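Local coordinates for protein DNMT2 (Spodoptera frugiperda, PDB 4H0N) that probably methylates cytosine 38 in the anticodon loop of tRNA(Asp), and DNA cytosines at carbon 5, using S-adenosyl-L-methionine, at residues G14-A19 with K322-L327; E28-V33 with W68-I73; S151-P156 with T183-D188. The protein carries 3 engineered substitutions. One frame throughout, in Å; residues are numbered along the deposited sequence.

Contact 1: residues G14-A19 with K322-L327; sequences GGMHCA and KVISEL. With SAH (S-adenosyl-L-homocysteine), chain E.
The glycine-rich turn that receives S-adenosyl-L-homocysteine leads directly into the helix of this contact, which packs on the C-terminal helix. Gly14 stands at the N-cap position, and the amide of Gly15 gives its hydrogen to the ligand carboxylate, Gly15 N to SAH OXT being 3.2 Å with an N-H...O angle of 152°. Met16, the next residue, and Ala19, one turn further along the helix, meet Ile324. With Met16 CG beside its own backbone N (chi1 -66°) and a bend at chi2, the sulfur is carried across to Ile324, Met16 SD to Ile324 CD1 being 3.5 Å, and the two side chains cross at about a right angle. While Ile324 CD1 meets the thioether, Ile324 CG2 lies mainly against Ala19 CB, at 3.6 Å, and also near the sulfur. This is the methyltransferase Rossmann-like fold, with the loop after its first strand binding the cofactor product and segments 15-19 and 322-327 of the two helices crossing at -55°, their axes 8.6 Å apart at closest approach. The small Ala19 allows a close approach, its CA 4.7 Å from Ser325 CA. Ser325 OG stands 3.4 Å from Ala19 O, at best a weak hydrogen bond. Beyond the helix pair, Ile324 also rests on Leu116 and Glu118 of strand 114-119.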
ATOM      1  N   GLY A  14      -0.870  -4.525   8.450  1.00 19.27           N
ATOM      2  CA  GLY A  14      -1.246  -3.482   9.386  1.00 20.18           C
ATOM      3  C   GLY A  14      -0.669  -2.099   9.139  1.00 27.30           C
ATOM      4  O   GLY A  14      -0.221  -1.435  10.073  1.00 28.79           O
ATOM      5  N   GLY A  15      -0.687  -1.658   7.885  1.00 40.34           N
ATOM      6  CA  GLY A  15      -0.222  -0.324   7.545  1.00 40.88           C
ATOM      7  C   GLY A  15      -1.148   0.749   8.084  1.00 40.16           C
ATOM      8  O   GLY A  15      -0.701   1.809   8.526  1.00 40.51           O
ATOM      9  N   MET A  16      -2.447   0.467   8.040  1.00 43.22           N
ATOM     10  CA  MET A  16      -3.454   1.352   8.603  1.00 34.72           C
ATOM     11  C   MET A  16      -3.152   1.630  10.071  1.00 32.32           C
ATOM     12  O   MET A  16      -3.083   2.784  10.494  1.00 35.28           O
ATOM     13  CB  MET A  16      -4.832   0.711   8.472  1.00 40.40           C
ATOM     14  CG  MET A  16      -5.306   0.545   7.043  1.00 44.18           C
ATOM     15  SD  MET A  16      -5.562   2.135   6.239  1.00 45.85           S
ATOM     16  CE  MET A  16      -6.552   1.654   4.829  1.00 44.43           C
ATOM     17  N   HIS A  17      -2.961   0.557  10.833  1.00 27.19           N
ATOM     18  CA  HIS A  17      -2.631   0.635  12.250  1.00 28.18           C
ATOM     19  C   HIS A  17      -1.382   1.485  12.476  1.00 37.24           C
ATOM     20  O   HIS A  17      -1.314   2.267  13.423  1.00 48.93           O
ATOM     21  CB  HIS A  17      -2.418  -0.772  12.800  1.00 32.03           C
ATOM     22  CG  HIS A  17      -2.457  -0.859  14.291  1.00 37.20           C
ATOM     23  ND1 HIS A  17      -2.677  -2.044  14.961  1.00 44.75           N
ATOM     24  CD2 HIS A  17      -2.300   0.089  15.250  1.00 35.66           C
ATOM     25  CE1 HIS A  17      -2.656  -1.822  16.264  1.00 45.43           C
ATOM     26  NE2 HIS A  17      -2.428  -0.543  16.464  1.00 42.80           N
ATOM     27  N   CYS A  18      -0.397   1.334  11.598  1.00 20.91           N
ATOM     28  CA  CYS A  18       0.813   2.133  11.691  1.00 21.81           C
ATOM     29  C   CYS A  18       0.536   3.599  11.410  1.00 21.92           C
ATOM     30  O   CYS A  18       1.167   4.476  11.990  1.00 22.99           O
ATOM     31  CB  CYS A  18       1.875   1.613  10.729  1.00 21.79           C
ATOM     32  SG  CYS A  18       2.756   0.190  11.360  1.00 48.92           S
ATOM     33  N   ALA A  19      -0.414   3.852  10.519  1.00 21.84           N
ATOM     34  CA  ALA A  19      -0.742   5.208  10.112  1.00 24.43           C
ATOM     35  C   ALA A  19      -1.570   5.930  11.176  1.00 32.09           C
ATOM     36  O   ALA A  19      -1.434   7.141  11.368  1.00 33.42           O
ATOM     37  CB  ALA A  19      -1.470   5.192   8.778  1.00 20.17           C
ATOM     38  N   LYS A 322       2.598   7.146   5.632  1.00 28.03           N
ATOM     39  CA  LYS A 322       2.599   8.605   5.738  1.00 27.82           C
ATOM     40  C   LYS A 322       1.380   9.263   5.101  1.00 26.23           C
ATOM     41  O   LYS A 322       0.748  10.129   5.703  1.00 35.97           O
ATOM     42  CB  LYS A 322       3.879   9.184   5.141  1.00 26.98           C
ATOM     43  CG  LYS A 322       3.861  10.685   4.965  1.00 19.98           C
ATOM     44  CD  LYS A 322       5.088  11.306   5.588  1.00 45.24           C
ATOM     45  CE  LYS A 322       5.413  12.636   4.929  1.00 47.16           C
ATOM     46  NZ  LYS A 322       6.337  13.477   5.738  1.00 48.88           N
ATOM     47  N   VAL A 323       1.056   8.854   3.882  1.00 25.71           N
ATOM     48  CA  VAL A 323      -0.083   9.421   3.174  1.00 26.54           C
ATOM     49  C   VAL A 323      -1.385   9.233   3.955  1.00 31.98           C
ATOM     50  O   VAL A 323      -2.195  10.157   4.056  1.00 33.67           O
ATOM     51  CB  VAL A 323      -0.225   8.814   1.765  1.00 20.44           C
ATOM     52  CG1 VAL A 323      -1.448   9.374   1.061  1.00 21.93           C
ATOM     53  CG2 VAL A 323       1.029   9.086   0.950  1.00 23.97           C
ATOM     54  N   ILE A 324      -1.574   8.048   4.525  1.00 18.51           N
ATOM     55  CA  ILE A 324      -2.806   7.754   5.256  1.00 21.81           C
ATOM     56  C   ILE A 324      -2.892   8.557   6.549  1.00 25.93           C
ATOM     57  O   ILE A 324      -3.963   9.042   6.927  1.00 26.26           O
ATOM     58  CB  ILE A 324      -2.942   6.251   5.548  1.00 16.27           C
ATOM     59  CG1 ILE A 324      -3.100   5.488   4.239  1.00 15.97           C
ATOM     60  CG2 ILE A 324      -4.132   5.971   6.455  1.00 16.41           C
ATOM     61  CD1 ILE A 324      -3.281   4.043   4.443  1.00 15.99           C
ATOM     62  N   SER A 325      -1.753   8.704   7.213  1.00 25.56           N
ATOM     63  CA  SER A 325      -1.669   9.517   8.410  1.00 18.46           C
ATOM     64  C   SER A 325      -2.106  10.947   8.094  1.00 26.70           C
ATOM     65  O   SER A 325      -2.849  11.572   8.861  1.00 22.06           O
ATOM     66  CB  SER A 325      -0.245   9.492   8.956  1.00 30.92           C
ATOM     67  OG  SER A 325      -0.175  10.108  10.229  1.00 43.98           O
ATOM     68  N   GLU A 326      -1.669  11.458   6.948  1.00 19.06           N
ATOM     69  CA  GLU A 326      -2.064  12.800   6.526  1.00 19.87           C
ATOM     70  C   GLU A 326      -3.550  12.925   6.192  1.00 19.60           C
ATOM     71  O   GLU A 326      -4.153  13.966   6.440  1.00 24.08           O
ATOM     72  CB  GLU A 326      -1.201  13.284   5.359  1.00 21.74           C
ATOM     73  CG  GLU A 326       0.245  13.545   5.749  1.00 23.51           C
ATOM     74  CD  GLU A 326       0.372  14.551   6.883  1.00 40.28           C
ATOM     75  OE1 GLU A 326      -0.237  15.641   6.796  1.00 43.06           O
ATOM     76  OE2 GLU A 326       1.076  14.247   7.870  1.00 48.58           O
ATOM     77  N   LEU A 327      -4.138  11.873   5.627  1.00 49.35           N
ATOM     78  CA  LEU A 327      -5.565  11.880   5.306  1.00 18.54           C
ATOM     79  C   LEU A 327      -6.394  11.726   6.575  1.00 24.18           C
ATOM     80  O   LEU A 327      -7.459  12.333   6.709  1.00 25.02           O
ATOM     81  CB  LEU A 327      -5.909  10.769   4.312  1.00 17.81           C
ATOM     82  CG  LEU A 327      -5.402  10.909   2.876  1.00 17.91           C
ATOM     83  CD1 LEU A 327      -5.626   9.623   2.113  1.00 17.32           C
ATOM     84  CD2 LEU A 327      -6.082  12.061   2.168  1.00 18.82           C
TER
HETATM   85  N   SAH E 401      -3.634  -2.564   3.627  1.00 43.75           N
HETATM   86  CA  SAH E 401      -3.182  -3.877   4.076  1.00 46.02           C
HETATM   87  CB  SAH E 401      -3.543  -5.000   3.096  1.00 51.64           C
HETATM   88  CG  SAH E 401      -4.269  -4.632   1.805  1.00 52.19           C
HETATM   89  SD  SAH E 401      -4.071  -5.925   0.547  1.00 73.97           S
HETATM   90  C   SAH E 401      -1.689  -3.885   4.420  1.00 43.48           C
HETATM   91  O   SAH E 401      -0.980  -4.866   4.181  1.00 54.19           O
HETATM   92  OXT SAH E 401      -1.152  -2.919   4.958  1.00 28.29           O
HETATM   93  C5' SAH E 401      -5.684  -6.665   0.915  1.00 73.23           C
HETATM   94  C4' SAH E 401      -5.636  -7.815   1.922  1.00 77.77           C
HETATM   95  O4' SAH E 401      -6.952  -8.136   2.328  1.00 78.51           O
HETATM   96  C3' SAH E 401      -5.026  -9.098   1.371  1.00 82.59           C
HETATM   97  O3' SAH E 401      -3.795  -9.353   2.012  1.00 87.92           O
HETATM   98  C2' SAH E 401      -6.025 -10.202   1.685  1.00 77.04           C
HETATM   99  O2' SAH E 401      -5.430 -11.235   2.436  1.00 76.28           O
HETATM  100  C1' SAH E 401      -7.106  -9.531   2.512  1.00 73.47           C
HETATM  101  N9  SAH E 401      -8.459  -9.957   2.099  1.00 66.95           N
HETATM  102  C8  SAH E 401      -8.912 -10.150   0.818  1.00 65.34           C
HETATM  103  N7  SAH E 401     -10.209 -10.533   0.870  1.00 61.67           N
HETATM  104  C5  SAH E 401     -10.594 -10.589   2.164  1.00 55.84           C
HETATM  105  C6  SAH E 401     -11.799 -10.921   2.775  1.00 48.13           C
HETATM  106  N6  SAH E 401     -12.851 -11.271   2.040  1.00 39.35           N
HETATM  107  N1  SAH E 401     -11.897 -10.886   4.151  1.00 51.61           N
HETATM  108  C2  SAH E 401     -10.803 -10.525   4.913  1.00 53.69           C
HETATM  109  N3  SAH E 401      -9.609 -10.199   4.302  1.00 57.66           N
HETATM  110  C4  SAH E 401      -9.504 -10.230   2.949  1.00 59.93           C

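Contact 2: residues E28-V33 with W68-I73; sequences EIVAAV and WNVDTI
Strand residues 28-33 and the turn 68-71 leading into strand 72-75 stay apart as backbones, Val30 CA and Trp68 CA being 7.1 Å from each other, and no hydrogen bond joins them; side chains fill the interval. Ala31 sets its methyl over one face of the Trp68 indole, a CH-pi contact in which Ala31 CB is 4.2 Å from the centroid of the Trp68 six-membered ring and 23° off the ring normal. The methyl is displaced toward the rim, and its nearest ring atom is CZ3, with Ala31 CB to Trp68 CZ3 at 3.9 Å. In the Rossmann-like sheet strand 4-9 runs between strands 27-33 and 72-75, and the contact therefore reaches over this intervening strand from one neighbour to the residues ahead of the other. Val30 packs against the root of the tryptophan side chain and Val70. Its CG2 branch, lodged between backbone N and carbonyl carbon, meets Val70 obliquely, Val30 CG2 to Val70 CG1 being 3.8 Å, and also lies 4.3 Å from Trp68 CB. Helix 62-67 ends here in a Schellman motif, where Asn69, with a positive phi of 66°, separates Trp68 from Val70, both of which approach the same valine. On the sheet side, Val30 also touches Lys5 and Ala31 touches Leu7, while the carboxylate of Asp71 is hydrogen-bonded to Lys5 N and His4 ND1.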
ATOM      1  N   GLU A  28      -8.257   3.519  19.548  1.00 43.23           N
ATOM      2  CA  GLU A  28      -7.738   2.162  19.577  1.00 43.49           C
ATOM      3  C   GLU A  28      -8.233   1.412  18.347  1.00 42.48           C
ATOM      4  O   GLU A  28      -9.272   1.751  17.781  1.00 36.24           O
ATOM      5  CB  GLU A  28      -8.213   1.443  20.843  1.00 70.08           C
ATOM      6  CG  GLU A  28      -7.097   0.797  21.650  1.00 88.63           C
ATOM      7  CD  GLU A  28      -7.384  -0.654  21.999  1.00 99.63           C
ATOM      8  OE1 GLU A  28      -8.561  -1.066  21.928  1.00106.07           O
ATOM      9  OE2 GLU A  28      -6.426  -1.385  22.335  1.00 97.55           O
ATOM     10  N   ILE A  29      -7.476   0.403  17.925  1.00 44.96           N
ATOM     11  CA  ILE A  29      -7.962  -0.548  16.937  1.00 34.32           C
ATOM     12  C   ILE A  29      -8.636  -1.673  17.709  1.00 31.02           C
ATOM     13  O   ILE A  29      -7.967  -2.474  18.359  1.00 34.11           O
ATOM     14  CB  ILE A  29      -6.819  -1.143  16.098  1.00 30.01           C
ATOM     15  CG1 ILE A  29      -5.927  -0.034  15.518  1.00 27.82           C
ATOM     16  CG2 ILE A  29      -7.375  -2.060  15.012  1.00 20.93           C
ATOM     17  CD1 ILE A  29      -6.518   0.704  14.341  1.00 23.58           C
ATOM     18  N   VAL A  30      -9.961  -1.724  17.658  1.00 31.07           N
ATOM     19  CA  VAL A  30     -10.692  -2.724  18.422  1.00 38.14           C
ATOM     20  C   VAL A  30     -10.733  -4.049  17.679  1.00 32.92           C
ATOM     21  O   VAL A  30     -10.983  -5.094  18.276  1.00 33.43           O
ATOM     22  CB  VAL A  30     -12.138  -2.266  18.761  1.00 26.54           C
ATOM     23  CG1 VAL A  30     -12.117  -0.890  19.401  1.00 26.22           C
ATOM     24  CG2 VAL A  30     -13.019  -2.265  17.520  1.00 23.70           C
ATOM     25  N   ALA A  31     -10.486  -3.997  16.373  1.00 31.96           N
ATOM     26  CA  ALA A  31     -10.568  -5.191  15.541  1.00 38.10           C
ATOM     27  C   ALA A  31      -9.912  -4.984  14.182  1.00 35.99           C
ATOM     28  O   ALA A  31     -10.074  -3.930  13.560  1.00 35.69           O
ATOM     29  CB  ALA A  31     -12.017  -5.622  15.367  1.00 22.49           C
ATOM     30  N   ALA A  32      -9.168  -6.000  13.741  1.00 21.26           N
ATOM     31  CA  ALA A  32      -8.577  -6.029  12.414  1.00 20.42           C
ATOM     32  C   ALA A  32      -8.968  -7.348  11.768  1.00 20.77           C
ATOM     33  O   ALA A  32      -8.859  -8.402  12.395  1.00 21.71           O
ATOM     34  CB  ALA A  32      -7.076  -5.910  12.510  1.00 20.44           C
ATOM     35  N   VAL A  33      -9.428  -7.296  10.521  1.00 36.91           N
ATOM     36  CA  VAL A  33      -9.978  -8.478   9.862  1.00 36.40           C
ATOM     37  C   VAL A  33      -9.257  -8.807   8.560  1.00 40.36           C
ATOM     38  O   VAL A  33      -9.214  -7.988   7.641  1.00 45.55           O
ATOM     39  CB  VAL A  33     -11.480  -8.300   9.563  1.00 34.54           C
ATOM     40  CG1 VAL A  33     -12.024  -9.515   8.848  1.00 31.78           C
ATOM     41  CG2 VAL A  33     -12.259  -8.042  10.851  1.00 42.28           C
ATOM     42  N   TRP A  68     -19.032  -4.110  19.027  1.00 48.97           N
ATOM     43  CA  TRP A  68     -17.637  -3.703  19.157  1.00 42.82           C
ATOM     44  C   TRP A  68     -17.524  -2.210  19.397  1.00 41.09           C
ATOM     45  O   TRP A  68     -16.480  -1.722  19.829  1.00 41.16           O
ATOM     46  CB  TRP A  68     -16.859  -4.058  17.900  1.00 34.99           C
ATOM     47  CG  TRP A  68     -16.660  -5.509  17.721  1.00 36.76           C
ATOM     48  CD1 TRP A  68     -16.811  -6.480  18.663  1.00 40.17           C
ATOM     49  CD2 TRP A  68     -16.274  -6.173  16.513  1.00 39.05           C
ATOM     50  NE1 TRP A  68     -16.542  -7.713  18.117  1.00 47.25           N
ATOM     51  CE2 TRP A  68     -16.211  -7.550  16.803  1.00 47.64           C
ATOM     52  CE3 TRP A  68     -15.983  -5.732  15.221  1.00 32.86           C
ATOM     53  CZ2 TRP A  68     -15.862  -8.491  15.836  1.00 38.67           C
ATOM     54  CZ3 TRP A  68     -15.638  -6.669  14.267  1.00 32.88           C
ATOM     55  CH2 TRP A  68     -15.579  -8.032  14.579  1.00 44.19           C
ATOM     56  N   ASN A  69     -18.605  -1.499  19.090  1.00 34.73           N
ATOM     57  CA  ASN A  69     -18.701  -0.062  19.304  1.00 35.43           C
ATOM     58  C   ASN A  69     -17.740   0.741  18.431  1.00 34.25           C
ATOM     59  O   ASN A  69     -17.300   1.823  18.819  1.00 38.27           O
ATOM     60  CB  ASN A  69     -18.510   0.282  20.787  1.00 47.49           C
ATOM     61  CG  ASN A  69     -19.164   1.595  21.172  1.00 56.33           C
ATOM     62  OD1 ASN A  69     -20.269   1.906  20.729  1.00 60.16           O
ATOM     63  ND2 ASN A  69     -18.478   2.378  21.997  1.00 63.62           N
ATOM     64  N   VAL A  70     -17.420   0.216  17.250  1.00 29.85           N
ATOM     65  CA  VAL A  70     -16.572   0.944  16.311  1.00 27.92           C
ATOM     66  C   VAL A  70     -17.292   2.188  15.790  1.00 26.92           C
ATOM     67  O   VAL A  70     -18.515   2.189  15.636  1.00 27.15           O
ATOM     68  CB  VAL A  70     -16.080   0.049  15.132  1.00 35.26           C
ATOM     69  CG1 VAL A  70     -16.170  -1.421  15.500  1.00 38.90           C
ATOM     70  CG2 VAL A  70     -16.857   0.330  13.849  1.00 31.30           C
ATOM     71  N   ASP A  71     -16.530   3.253  15.554  1.00 26.34           N
ATOM     72  CA  ASP A  71     -17.074   4.489  15.004  1.00 25.85           C
ATOM     73  C   ASP A  71     -16.300   4.856  13.754  1.00 24.57           C
ATOM     74  O   ASP A  71     -16.667   5.782  13.029  1.00 24.29           O
ATOM     75  CB  ASP A  71     -16.985   5.631  16.023  1.00 29.38           C
ATOM     76  CG  ASP A  71     -15.546   6.011  16.363  1.00 34.60           C
ATOM     77  OD1 ASP A  71     -14.702   5.105  16.503  1.00 34.28           O
ATOM     78  OD2 ASP A  71     -15.259   7.219  16.494  1.00 30.57           O
ATOM     79  N   THR A  72     -15.224   4.108  13.517  1.00 37.83           N
ATOM     80  CA  THR A  72     -14.263   4.413  12.464  1.00 33.76           C
ATOM     81  C   THR A  72     -13.849   3.152  11.721  1.00 29.19           C
ATOM     82  O   THR A  72     -13.452   2.165  12.336  1.00 28.22           O
ATOM     83  CB  THR A  72     -12.993   5.077  13.049  1.00 31.62           C
ATOM     84  OG1 THR A  72     -13.355   6.278  13.744  1.00 28.73           O
ATOM     85  CG2 THR A  72     -11.988   5.402  11.945  1.00 24.64           C
ATOM     86  N   ILE A  73     -13.936   3.189  10.395  1.00 21.84           N
ATOM     87  CA  ILE A  73     -13.510   2.062   9.570  1.00 27.65           C
ATOM     88  C   ILE A  73     -12.316   2.430   8.678  1.00 31.84           C
ATOM     89  O   ILE A  73     -12.354   3.424   7.951  1.00 21.40           O
ATOM     90  CB  ILE A  73     -14.680   1.511   8.713  1.00 33.58           C
ATOM     91  CG1 ILE A  73     -15.761   0.905   9.613  1.00 26.60           C
ATOM     92  CG2 ILE A  73     -14.183   0.471   7.722  1.00 33.75           C
ATOM     93  CD1 ILE A  73     -16.985   0.441   8.868  1.00 21.96           C
TER

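Contact 3: residues S151-P156 with T183-D188; sequences STVGVP and TRLPKD
Thr152 and Leu185 have the largest areas buried here, followed by Val153, and the contact between their two loops is made by side chains without a hydrogen bond across it. Val153 and Leu185 form its apolar part: with CG1 of Val153 anti to the backbone N (chi1 -165°), CG2 falls beside that N and meets one terminal methyl of the leucine, with Val153 CG2 to Leu185 CD1 at 3.7 Å. The two side chains cross at a slant. Thr152 lies against the base of Arg184 at the partly exposed margin. Its hydroxyl is the nearest group, Thr152 OG1 to Arg184 CB being 4.2 Å, a loose approach at about a right angle; the same OG1 is hydrogen-bonded to Cys149 O within its own loop. From CB the arginine chain, a poorly ordered one, runs extended to NE and leads away from the loop 151-156. The apolar pair is continued by the C-terminal helix 321-332, where Leu185 packs on Leu327 and Ile330 and Val153 on Lys322. Both loops thus rest on that helix, one joining the antiparallel strands 141-148 and 161-168, the other running from strand 161-168 toward helix 211-214.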
ATOM      1  N   SER A 151       5.007  10.833  -3.605  1.00 29.14           N
ATOM      2  CA  SER A 151       6.011  11.774  -4.086  1.00 30.37           C
ATOM      3  C   SER A 151       5.594  13.222  -3.871  1.00 39.43           C
ATOM      4  O   SER A 151       6.427  14.123  -3.937  1.00 54.84           O
ATOM      5  CB  SER A 151       6.334  11.522  -5.560  1.00 35.04           C
ATOM      6  OG  SER A 151       5.154  11.445  -6.342  1.00 33.00           O
ATOM      7  N   THR A 152       4.310  13.450  -3.617  1.00 39.36           N
ATOM      8  CA  THR A 152       3.849  14.800  -3.322  1.00 46.84           C
ATOM      9  C   THR A 152       3.862  15.036  -1.818  1.00 49.53           C
ATOM     10  O   THR A 152       3.891  16.176  -1.358  1.00 68.97           O
ATOM     11  CB  THR A 152       2.448  15.092  -3.906  1.00 33.86           C
ATOM     12  OG1 THR A 152       1.437  14.500  -3.080  1.00 28.23           O
ATOM     13  CG2 THR A 152       2.341  14.563  -5.335  1.00 19.63           C
ATOM     14  N   VAL A 153       3.865  13.947  -1.059  1.00 25.83           N
ATOM     15  CA  VAL A 153       3.967  14.018   0.399  1.00 30.32           C
ATOM     16  C   VAL A 153       5.447  13.953   0.844  1.00 28.26           C
ATOM     17  O   VAL A 153       5.768  13.553   1.964  1.00 22.23           O
ATOM     18  CB  VAL A 153       3.098  12.907   1.066  1.00 26.88           C
ATOM     19  CG1 VAL A 153       2.876  13.172   2.543  1.00 26.96           C
ATOM     20  CG2 VAL A 153       1.749  12.828   0.378  1.00 27.14           C
ATOM     21  N   GLY A 154       6.350  14.350  -0.046  1.00 33.56           N
ATOM     22  CA  GLY A 154       7.762  14.415   0.292  1.00 38.86           C
ATOM     23  C   GLY A 154       8.445  13.069   0.470  1.00 35.21           C
ATOM     24  O   GLY A 154       9.511  12.982   1.079  1.00 33.82           O
ATOM     25  N   VAL A 155       7.836  12.018  -0.065  1.00 30.26           N
ATOM     26  CA  VAL A 155       8.405  10.678   0.016  1.00 32.48           C
ATOM     27  C   VAL A 155       8.868  10.220  -1.364  1.00 34.02           C
ATOM     28  O   VAL A 155       8.095  10.253  -2.317  1.00 37.30           O
ATOM     29  CB  VAL A 155       7.382   9.687   0.587  1.00 26.72           C
ATOM     30  CG1 VAL A 155       8.004   8.312   0.765  1.00 19.49           C
ATOM     31  CG2 VAL A 155       6.839  10.209   1.911  1.00 17.58           C
ATOM     32  N   PRO A 156      10.139   9.802  -1.477  1.00 40.96           N
ATOM     33  CA  PRO A 156      10.746   9.467  -2.772  1.00 38.55           C
ATOM     34  C   PRO A 156      10.276   8.124  -3.312  1.00 40.56           C
ATOM     35  O   PRO A 156      11.059   7.180  -3.383  1.00 42.15           O
ATOM     36  CB  PRO A 156      12.242   9.411  -2.451  1.00 27.25           C
ATOM     37  CG  PRO A 156      12.291   9.001  -1.026  1.00 31.11           C
ATOM     38  CD  PRO A 156      11.088   9.627  -0.363  1.00 37.57           C
ATOM     39  N   THR A 183      -5.611  16.134  -6.312  1.00 33.21           N
ATOM     40  CA  THR A 183      -4.355  15.512  -6.723  1.00 29.19           C
ATOM     41  C   THR A 183      -3.234  15.706  -5.707  1.00 31.09           C
ATOM     42  O   THR A 183      -2.218  15.011  -5.757  1.00 30.87           O
ATOM     43  CB  THR A 183      -3.888  16.029  -8.096  1.00 32.21           C
ATOM     44  OG1 THR A 183      -4.199  17.422  -8.217  1.00 46.72           O
ATOM     45  CG2 THR A 183      -4.586  15.271  -9.205  1.00 27.55           C
ATOM     46  N   ARG A 184      -3.413  16.651  -4.793  1.00 35.07           N
ATOM     47  CA  ARG A 184      -2.457  16.835  -3.708  1.00 40.55           C
ATOM     48  C   ARG A 184      -3.066  17.554  -2.509  1.00 36.63           C
ATOM     49  O   ARG A 184      -3.886  18.455  -2.666  1.00 40.23           O
ATOM     50  CB  ARG A 184      -1.196  17.552  -4.192  1.00 68.20           C
ATOM     51  CG  ARG A 184      -1.429  18.880  -4.873  1.00 81.01           C
ATOM     52  CD  ARG A 184      -0.107  19.636  -4.935  1.00 95.81           C
ATOM     53  NE  ARG A 184      -0.222  20.998  -5.452  1.00106.33           N
ATOM     54  CZ  ARG A 184      -0.818  21.995  -4.802  1.00104.98           C
ATOM     55  NH1 ARG A 184      -1.379  21.776  -3.618  1.00 98.61           N
ATOM     56  NH2 ARG A 184      -0.867  23.207  -5.341  1.00106.52           N
ATOM     57  N   LEU A 185      -2.663  17.129  -1.315  1.00 26.43           N
ATOM     58  CA  LEU A 185      -3.153  17.698  -0.062  1.00 21.94           C
ATOM     59  C   LEU A 185      -2.833  19.190   0.022  1.00 26.00           C
ATOM     60  O   LEU A 185      -1.889  19.659  -0.623  1.00 31.27           O
ATOM     61  CB  LEU A 185      -2.525  16.961   1.126  1.00 20.52           C
ATOM     62  CG  LEU A 185      -2.428  15.435   1.035  1.00 22.14           C
ATOM     63  CD1 LEU A 185      -1.030  14.979   1.421  1.00 28.84           C
ATOM     64  CD2 LEU A 185      -3.464  14.746   1.910  1.00 19.32           C
ATOM     65  N   PRO A 186      -3.624  19.944   0.808  1.00 36.82           N
ATOM     66  CA  PRO A 186      -3.411  21.384   1.029  1.00 40.82           C
ATOM     67  C   PRO A 186      -2.045  21.680   1.632  1.00 29.58           C
ATOM     68  O   PRO A 186      -1.439  22.712   1.342  1.00 31.43           O
ATOM     69  CB  PRO A 186      -4.499  21.748   2.044  1.00 36.44           C
ATOM     70  CG  PRO A 186      -5.562  20.728   1.839  1.00 35.06           C
ATOM     71  CD  PRO A 186      -4.855  19.462   1.465  1.00 28.83           C
ATOM     72  N   LYS A 187      -1.581  20.771   2.480  1.00 28.18           N
ATOM     73  CA  LYS A 187      -0.269  20.875   3.094  1.00 32.71           C
ATOM     74  C   LYS A 187       0.809  20.513   2.077  1.00 42.27           C
ATOM     75  O   LYS A 187       0.748  19.452   1.451  1.00 50.62           O
ATOM     76  CB  LYS A 187      -0.195  19.942   4.305  1.00 23.87           C
ATOM     77  CG  LYS A 187       1.140  19.941   5.017  1.00 30.70           C
ATOM     78  CD  LYS A 187       1.050  19.186   6.333  1.00 35.04           C
ATOM     79  CE  LYS A 187       2.399  19.128   7.027  1.00 36.02           C
ATOM     80  NZ  LYS A 187       3.046  20.463   7.046  1.00 43.71           N
ATOM     81  N   ASP A 188       1.785  21.404   1.907  1.00 37.43           N
ATOM     82  CA  ASP A 188       2.896  21.169   0.990  1.00 31.31           C
ATOM     83  C   ASP A 188       4.087  20.592   1.750  1.00 32.73           C
ATOM     84  O   ASP A 188       4.549  21.179   2.735  1.00 26.94           O
ATOM     85  CB  ASP A 188       3.298  22.474   0.295  1.00 37.46           C
ATOM     86  CG  ASP A 188       4.093  22.244  -0.983  1.00 43.77           C
ATOM     87  OD1 ASP A 188       4.731  21.176  -1.116  1.00 47.73           O
ATOM     88  OD2 ASP A 188       4.082  23.139  -1.858  1.00 37.23           O
TER

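In the fold
From the N terminus, strand 4-9 gives way to helix 15-23, which opens contact 1, and the chain then enters strand 27-33, which opens contact 2. Contact 2 closes early, tying that strand to the turn before strand 72-75, while contact 1 stays open until it joins the helix after the first strand to the C-terminal helix 321-332. Contact 3, in series with contact 2, joins the loops before and after strand 161-168; both are nested within the loop of contact 1. Contacts 1 and 2 meet where His17 packs on Ile29, contacts 1 and 3 along helix 321-332, for instance Leu327 on Leu185. Contacts 2 and 3 do not touch, their nearest atoms about 16 Å apart.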